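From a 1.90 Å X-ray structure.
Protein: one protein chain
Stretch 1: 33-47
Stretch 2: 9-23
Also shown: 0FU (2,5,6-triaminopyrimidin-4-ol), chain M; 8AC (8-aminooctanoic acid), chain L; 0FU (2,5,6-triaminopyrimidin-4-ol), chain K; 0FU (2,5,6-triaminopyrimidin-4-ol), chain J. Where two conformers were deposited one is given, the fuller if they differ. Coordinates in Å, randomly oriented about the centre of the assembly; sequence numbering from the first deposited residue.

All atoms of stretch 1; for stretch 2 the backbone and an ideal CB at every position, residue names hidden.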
# COMPACT_ATOMS: atom_id res chain seq x y z
N SER A 33 4.25 -12.22 -10.65
CA SER A 33 4.42 -11.72 -9.31
C SER A 33 5.80 -12.15 -8.82
O SER A 33 6.12 -13.30 -8.93
CB SER A 33 3.31 -12.25 -8.39
OG SER A 33 3.44 -11.71 -7.08
N LEU A 34 6.58 -11.22 -8.26
CA LEU A 34 7.90 -11.51 -7.76
C LEU A 34 8.19 -10.63 -6.56
O LEU A 34 7.84 -9.44 -6.58
CB LEU A 34 8.91 -11.19 -8.90
CG LEU A 34 10.22 -11.86 -9.16
CD1 LEU A 34 10.16 -13.34 -9.31
CD2 LEU A 34 10.72 -11.31 -10.50
N GLY A 35 8.82 -11.18 -5.55
CA GLY A 35 9.20 -10.41 -4.39
C GLY A 35 10.18 -11.07 -3.46
O GLY A 35 10.43 -12.26 -3.53
N PHE A 36 10.72 -10.26 -2.54
CA PHE A 36 11.70 -10.74 -1.58
C PHE A 36 11.89 -9.69 -0.51
O PHE A 36 11.45 -8.57 -0.66
CB PHE A 36 13.06 -11.05 -2.28
CG PHE A 36 13.54 -9.95 -3.13
CD1 PHE A 36 13.20 -9.89 -4.49
CD2 PHE A 36 14.36 -8.93 -2.59
CE1 PHE A 36 13.61 -8.84 -5.27
CE2 PHE A 36 14.78 -7.87 -3.40
CZ PHE A 36 14.40 -7.83 -4.72
N ASN A 37 12.43 -10.09 0.63
CA ASN A 37 12.66 -9.19 1.76
C ASN A 37 14.11 -8.76 1.73
O ASN A 37 15.01 -9.58 1.37
CB ASN A 37 12.38 -9.91 3.09
CG ASN A 37 10.89 -10.18 3.33
OD1 ASN A 37 10.00 -9.52 2.71
ND2 ASN A 37 10.59 -11.11 4.29
N ILE A 38 14.36 -7.52 2.09
CA ILE A 38 15.73 -6.96 2.17
C ILE A 38 15.95 -6.41 3.56
O ILE A 38 15.10 -5.61 4.06
CB ILE A 38 15.90 -5.82 1.21
CG1 ILE A 38 15.64 -6.27 -0.23
CG2 ILE A 38 17.29 -5.15 1.38
CD1 ILE A 38 15.91 -5.15 -1.23
N LYS A 39 17.02 -6.80 4.21
CA LYS A 39 17.31 -6.37 5.58
C LYS A 39 18.75 -5.94 5.77
O LYS A 39 19.67 -6.64 5.30
CB LYS A 39 16.97 -7.52 6.54
CG LYS A 39 16.96 -7.13 8.00
CD LYS A 39 16.65 -8.28 8.94
CE LYS A 39 16.19 -7.76 10.30
NZ LYS A 39 17.16 -6.82 10.91
N ALA A 40 18.98 -4.84 6.44
CA ALA A 40 20.34 -4.44 6.80
C ALA A 40 20.94 -5.46 7.74
O ALA A 40 20.21 -6.13 8.48
CB ALA A 40 20.37 -3.06 7.46
N THR A 41 22.26 -5.62 7.66
CA THR A 41 22.99 -6.52 8.56
C THR A 41 23.79 -5.79 9.62
O THR A 41 24.38 -6.42 10.48
CB THR A 41 23.99 -7.39 7.75
OG1 THR A 41 24.98 -6.56 7.13
CG2 THR A 41 23.26 -8.19 6.66
N ASN A 42 23.87 -4.46 9.57
CA ASN A 42 24.74 -3.72 10.43
C ASN A 42 24.05 -3.17 11.70
O ASN A 42 24.58 -2.23 12.32
CB ASN A 42 25.39 -2.58 9.66
CG ASN A 42 24.41 -1.44 9.33
OD1 ASN A 42 23.18 -1.63 9.43
ND2 ASN A 42 24.96 -0.29 8.87
N GLY A 43 22.88 -3.69 12.05
CA GLY A 43 22.11 -3.18 13.18
C GLY A 43 21.24 -1.96 12.84
O GLY A 43 20.51 -1.50 13.67
N GLY A 44 21.30 -1.46 11.59
CA GLY A 44 20.34 -0.45 11.20
C GLY A 44 18.92 -0.98 11.05
O GLY A 44 18.68 -2.15 10.97
N THR A 45 17.99 -0.07 10.93
CA THR A 45 16.58 -0.38 10.88
C THR A 45 16.02 -0.98 9.59
O THR A 45 14.95 -1.62 9.63
CB THR A 45 15.84 0.89 11.31
OG1 THR A 45 15.75 0.80 12.73
CG2 THR A 45 14.54 0.99 10.79
N LEU A 46 16.70 -0.84 8.48
CA LEU A 46 16.16 -1.17 7.20
C LEU A 46 15.71 -2.64 7.08
O LEU A 46 16.48 -3.59 7.31
CB LEU A 46 17.25 -0.85 6.16
CG LEU A 46 16.92 -1.13 4.71
CD1 LEU A 46 16.01 0.01 4.31
CD2 LEU A 46 18.20 -1.17 3.86
N ASP A 47 14.46 -2.81 6.65
CA ASP A 47 13.84 -4.10 6.58
C ASP A 47 12.57 -3.92 5.81
O ASP A 47 11.58 -3.42 6.37
CB ASP A 47 13.58 -4.64 7.99
CG ASP A 47 13.24 -6.12 8.02
OD1 ASP A 47 13.07 -6.72 6.96
OD2 ASP A 47 13.13 -6.67 9.13
N UNK A 9 30.17 -13.00 2.77
CA UNK A 9 30.22 -11.98 3.83
C UNK A 9 28.77 -11.72 4.26
O UNK A 9 27.90 -11.46 3.41
CB UNK A 9 30.90 -10.70 3.35
N UNK A 10 28.49 -11.87 5.54
CA UNK A 10 27.11 -11.75 6.00
C UNK A 10 26.84 -10.51 6.86
O UNK A 10 25.70 -10.30 7.34
CB UNK A 10 26.74 -13.00 6.79
N UNK A 11 27.84 -9.66 7.01
CA UNK A 11 27.63 -8.43 7.74
C UNK A 11 28.47 -7.32 7.20
O UNK A 11 29.62 -7.54 6.85
CB UNK A 11 27.92 -8.63 9.23
N UNK A 12 27.89 -6.13 7.17
CA UNK A 12 28.64 -4.97 6.77
C UNK A 12 27.71 -3.79 6.56
O UNK A 12 26.54 -3.95 6.34
CB UNK A 12 29.44 -5.26 5.50
N UNK A 13 28.26 -2.60 6.55
CA UNK A 13 27.42 -1.41 6.31
C UNK A 13 26.81 -1.43 4.92
O UNK A 13 25.80 -0.78 4.69
CB UNK A 13 28.24 -0.13 6.49
N UNK A 14 27.48 -2.12 3.96
CA UNK A 14 27.01 -2.17 2.57
C UNK A 14 26.59 -3.57 2.16
O UNK A 14 26.47 -3.89 0.97
CB UNK A 14 28.10 -1.67 1.62
N UNK A 15 26.33 -4.41 3.16
CA UNK A 15 25.87 -5.78 2.97
C UNK A 15 24.48 -5.99 3.54
O UNK A 15 24.21 -5.68 4.73
CB UNK A 15 26.85 -6.76 3.61
N UNK A 16 23.56 -6.43 2.69
CA UNK A 16 22.17 -6.66 3.05
C UNK A 16 21.80 -8.10 2.86
O UNK A 16 22.38 -8.76 1.97
CB UNK A 16 21.24 -5.77 2.23
N UNK A 17 20.82 -8.60 3.62
CA UNK A 17 20.38 -9.99 3.52
C UNK A 17 19.11 -10.01 2.72
O UNK A 17 18.23 -9.16 2.95
CB UNK A 17 20.17 -10.63 4.90
N UNK A 18 19.01 -10.96 1.79
CA UNK A 18 17.85 -11.15 0.95
C UNK A 18 17.25 -12.49 1.40
O UNK A 18 17.93 -13.50 1.57
CB UNK A 18 18.20 -11.13 -0.54
N UNK A 19 15.97 -12.48 1.65
CA UNK A 19 15.27 -13.67 2.14
C UNK A 19 13.79 -13.67 1.68
O UNK A 19 13.26 -12.67 1.15
CB UNK A 19 15.35 -13.73 3.67
N UNK A 20 13.15 -14.81 1.91
CA UNK A 20 11.71 -14.98 1.55
C UNK A 20 11.35 -14.59 0.10
O UNK A 20 10.34 -13.95 -0.23
CB UNK A 20 10.85 -14.14 2.50
N UNK A 21 12.20 -15.02 -0.82
CA UNK A 21 11.88 -14.88 -2.22
C UNK A 21 10.59 -15.61 -2.51
O UNK A 21 10.35 -16.70 -2.01
CB UNK A 21 13.02 -15.40 -3.10
N UNK A 22 9.72 -14.98 -3.30
CA UNK A 22 8.50 -15.60 -3.82
C UNK A 22 8.38 -15.24 -5.27
O UNK A 22 8.83 -14.20 -5.68
CB UNK A 22 7.26 -15.16 -3.04
N UNK A 23 7.73 -16.09 -6.03
CA UNK A 23 7.30 -15.72 -7.38
C UNK A 23 6.20 -16.64 -7.89
O UNK A 23 6.08 -17.77 -7.44
CB UNK A 23 8.49 -15.75 -8.34
C4 0FU M . 5.03 -9.04 -1.71
N3 0FU M . 4.88 -9.62 -2.90
C2 0FU M . 5.64 -10.69 -3.23
NAA 0FU M . 5.43 -11.23 -4.45
N1 0FU M . 6.57 -11.20 -2.37
C6 0FU M . 6.75 -10.64 -1.17
NAB 0FU M . 7.67 -11.10 -0.31
C5 0FU M . 5.96 -9.53 -0.83
NAC 0FU M . 6.06 -8.89 0.34
O4 0FU M . 4.29 -7.98 -1.30
NAA 8AC L . 29.58 5.62 8.21
OAB 8AC L . 23.55 1.90 0.86
OAC 8AC L . 21.96 2.68 2.05
CAD 8AC L . 28.24 5.43 7.63
CAE 8AC L . 28.18 4.06 6.99
CAF 8AC L . 26.77 3.52 6.91
CAG 8AC L . 26.28 3.70 5.47
CAH 8AC L . 25.35 2.61 5.06
CAI 8AC L . 24.64 3.01 3.74
CAJ 8AC L . 23.96 1.81 3.13
CAK 8AC L . 23.07 2.19 1.93
C4 0FU K . 3.11 -11.13 -0.58
N3 0FU K . 3.82 -11.06 0.57
C2 0FU K . 4.58 -12.13 0.94
NAA 0FU K . 5.27 -12.06 2.09
N1 0FU K . 4.65 -13.25 0.18
C6 0FU K . 3.92 -13.35 -0.94
NAB 0FU K . 3.86 -14.40 -1.77
C5 0FU K . 3.17 -12.29 -1.32
NAC 0FU K . 2.48 -12.40 -2.44
O4 0FU K . 2.30 -10.12 -1.08
C4 0FU J . 25.19 7.10 4.24
N3 0FU J . 26.44 7.48 4.62
C2 0FU J . 27.52 7.34 3.81
NAA 0FU J . 28.72 7.73 4.25
N1 0FU J . 27.40 6.83 2.56
C6 0FU J . 26.17 6.44 2.12
NAB 0FU J . 26.04 5.94 0.91
C5 0FU J . 25.02 6.56 2.95
NAC 0FU J . 23.78 6.19 2.55
O4 0FU J . 24.08 7.22 5.04

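Positions 9 and 10 have nothing of stretch 1 near their CB, so many residues would do. They are Thr-9 and Thr-10; the backbone O of Thr-10 lies 3.3 Å from Thr-41 CG2.

At position 11 the ideal CB points sideways, 4.2 Å from Thr-41 OG1. A long polar chain could reach back. It is Glu-11; its OE2 comes 3.6 Å from Asn-42 CA.

Position 12 has phi 169° and psi 162°, an extended pair that glycine adopts easily. Glycine is found. Gly-12 N donates to Thr-41 OG1 (2.9 Å).

At position 13 the ideal CB lies 4.1 Å from Asn-42 ND2, a donor. A short acceptor suits: Asp, Asn or perhaps Ser. It is Asp-13, and Asn-42 ND2 donates to its OD1 at 2.8 Å, nearly straight at 176°.

Position 14 points away from stretch 1, with 8AC and a 0FU nearby. An aromatic could use them; it is Tyr-14.

Position 15 points sideways, and its backbone O accepts from Thr-41 OG1 (2.7 Å). Several residues would fit; it is Val-15.

Position 16 shares a sheet face with Ile-38 and Ala-40; Leu-46 lies farther out. A large apolar chain suits, aromatic or aliphatic. Trp-16 spans the gap: its CE3 is 3.4 Å from Ile-38 CG2, and Leu-46 CD2 sits over its six-membered ring, 3.6 Å from the centroid.

Position 17 turns to the face of Asn-37 and Lys-39. A long polar chain suits, its stem passing Thr-41 CG2; an acid would also do. It is Lys-17. Its NZ is hydrogen-bonded elsewhere in the structure. Its backbone pairs with Lys-39 both ways.

Position 18 returns to the Ile-38 face, near Phe-36. Ile, Val or Leu would suit. Ile-18 CG2 meets Phe-36 CD2 and its CD1 meets Ile-38 CG1, both at 3.7 Å.

Position 19 faces Asn-37, so a small or polar residue fits. It is Ser-19, with OG 3.7 Å from Asn-37 CB.

Position 20 has phi 50° and psi 45°, at a beta bulge. Gly, Asn or Asp would be usual; Glu-20 is found. Its CG is 3.4 Å from Asn-37 ND2.

Position 21 has its CB near Phe-36 CB, with Leu-34 within reach. An aromatic or Leu suits. Phe-21 CZ touches Leu-34 CD1 at 3.5 Å.

Position 22 shares the face of Gly-35, which bears no side chain, and two 0FU molecules lie there. An aromatic is apt. Tyr-22 has 0FU (chain K) NAB over one ring face.

At position 23 an ideal CB would sit tightly, 3.1 Å from Leu-34 CD1. Glycine is favoured, and Gly-23 is deposited.

Stretch 2 9-23: TTEGDYVWKISEFYG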
# COMPACT_ATOMS: atom_id res chain seq x y z
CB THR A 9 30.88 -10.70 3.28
OG1 THR A 9 32.26 -11.01 3.01
CG2 THR A 9 30.81 -9.58 4.26
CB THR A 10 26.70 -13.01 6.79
OG1 THR A 10 27.54 -13.15 7.93
CG2 THR A 10 26.88 -14.29 5.92
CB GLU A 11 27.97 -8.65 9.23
CG GLU A 11 27.57 -7.48 10.11
CD GLU A 11 28.51 -6.26 10.06
OE1 GLU A 11 29.75 -6.46 9.86
OE2 GLU A 11 28.03 -5.09 10.23
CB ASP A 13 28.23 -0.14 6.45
CG ASP A 13 28.49 0.26 7.89
OD1 ASP A 13 27.77 -0.10 8.80
OD2 ASP A 13 29.50 0.97 8.12
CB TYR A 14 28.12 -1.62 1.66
CG TYR A 14 28.33 -0.14 1.93
CD1 TYR A 14 29.34 0.28 2.74
CD2 TYR A 14 27.46 0.79 1.40
CE1 TYR A 14 29.53 1.64 3.02
CE2 TYR A 14 27.65 2.15 1.66
CZ TYR A 14 28.64 2.53 2.49
OH TYR A 14 28.82 3.86 2.77
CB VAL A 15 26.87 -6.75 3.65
CG1 VAL A 15 26.39 -8.21 3.46
CG2 VAL A 15 28.27 -6.56 3.04
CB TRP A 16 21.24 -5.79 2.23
CG TRP A 16 21.35 -4.31 2.45
CD1 TRP A 16 22.01 -3.64 3.44
CD2 TRP A 16 20.76 -3.25 1.61
NE1 TRP A 16 21.85 -2.29 3.30
CE2 TRP A 16 21.10 -2.03 2.20
CE3 TRP A 16 20.02 -3.26 0.45
CZ2 TRP A 16 20.71 -0.81 1.66
CZ3 TRP A 16 19.60 -2.05 -0.07
CH2 TRP A 16 19.99 -0.85 0.50
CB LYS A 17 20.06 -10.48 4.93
CG LYS A 17 19.60 -11.92 4.98
CD LYS A 17 19.40 -12.35 6.45
CE LYS A 17 17.96 -12.06 6.85
NZ LYS A 17 17.64 -12.61 8.22
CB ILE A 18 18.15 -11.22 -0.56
CG1 ILE A 18 19.04 -10.05 -0.98
CG2 ILE A 18 16.82 -11.33 -1.35
CD1 ILE A 18 18.38 -8.68 -0.97
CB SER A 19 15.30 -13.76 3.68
OG SER A 19 14.66 -12.62 4.23
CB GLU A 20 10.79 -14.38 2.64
CG GLU A 20 11.20 -14.48 4.14
CD GLU A 20 11.88 -15.80 4.73
OE1 GLU A 20 12.74 -15.52 5.55
OE2 GLU A 20 11.58 -17.07 4.52
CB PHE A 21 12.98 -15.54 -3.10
CG PHE A 21 12.68 -15.52 -4.57
CD1 PHE A 21 12.79 -14.38 -5.27
CD2 PHE A 21 12.21 -16.63 -5.19
CE1 PHE A 21 12.55 -14.36 -6.64
CE2 PHE A 21 11.92 -16.65 -6.55
CZ PHE A 21 12.07 -15.49 -7.28
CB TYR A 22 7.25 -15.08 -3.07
CG TYR A 22 5.88 -15.65 -3.51
CD1 TYR A 22 5.26 -16.71 -2.80
CD2 TYR A 22 5.16 -15.08 -4.56
CE1 TYR A 22 3.99 -17.19 -3.16
CE2 TYR A 22 3.91 -15.59 -4.94
CZ TYR A 22 3.34 -16.64 -4.26
OH TYR A 22 2.07 -17.07 -4.61
O HOH W 1 23.88 -3.34 6.67
O HOH W 2 8.97 -11.89 0.81
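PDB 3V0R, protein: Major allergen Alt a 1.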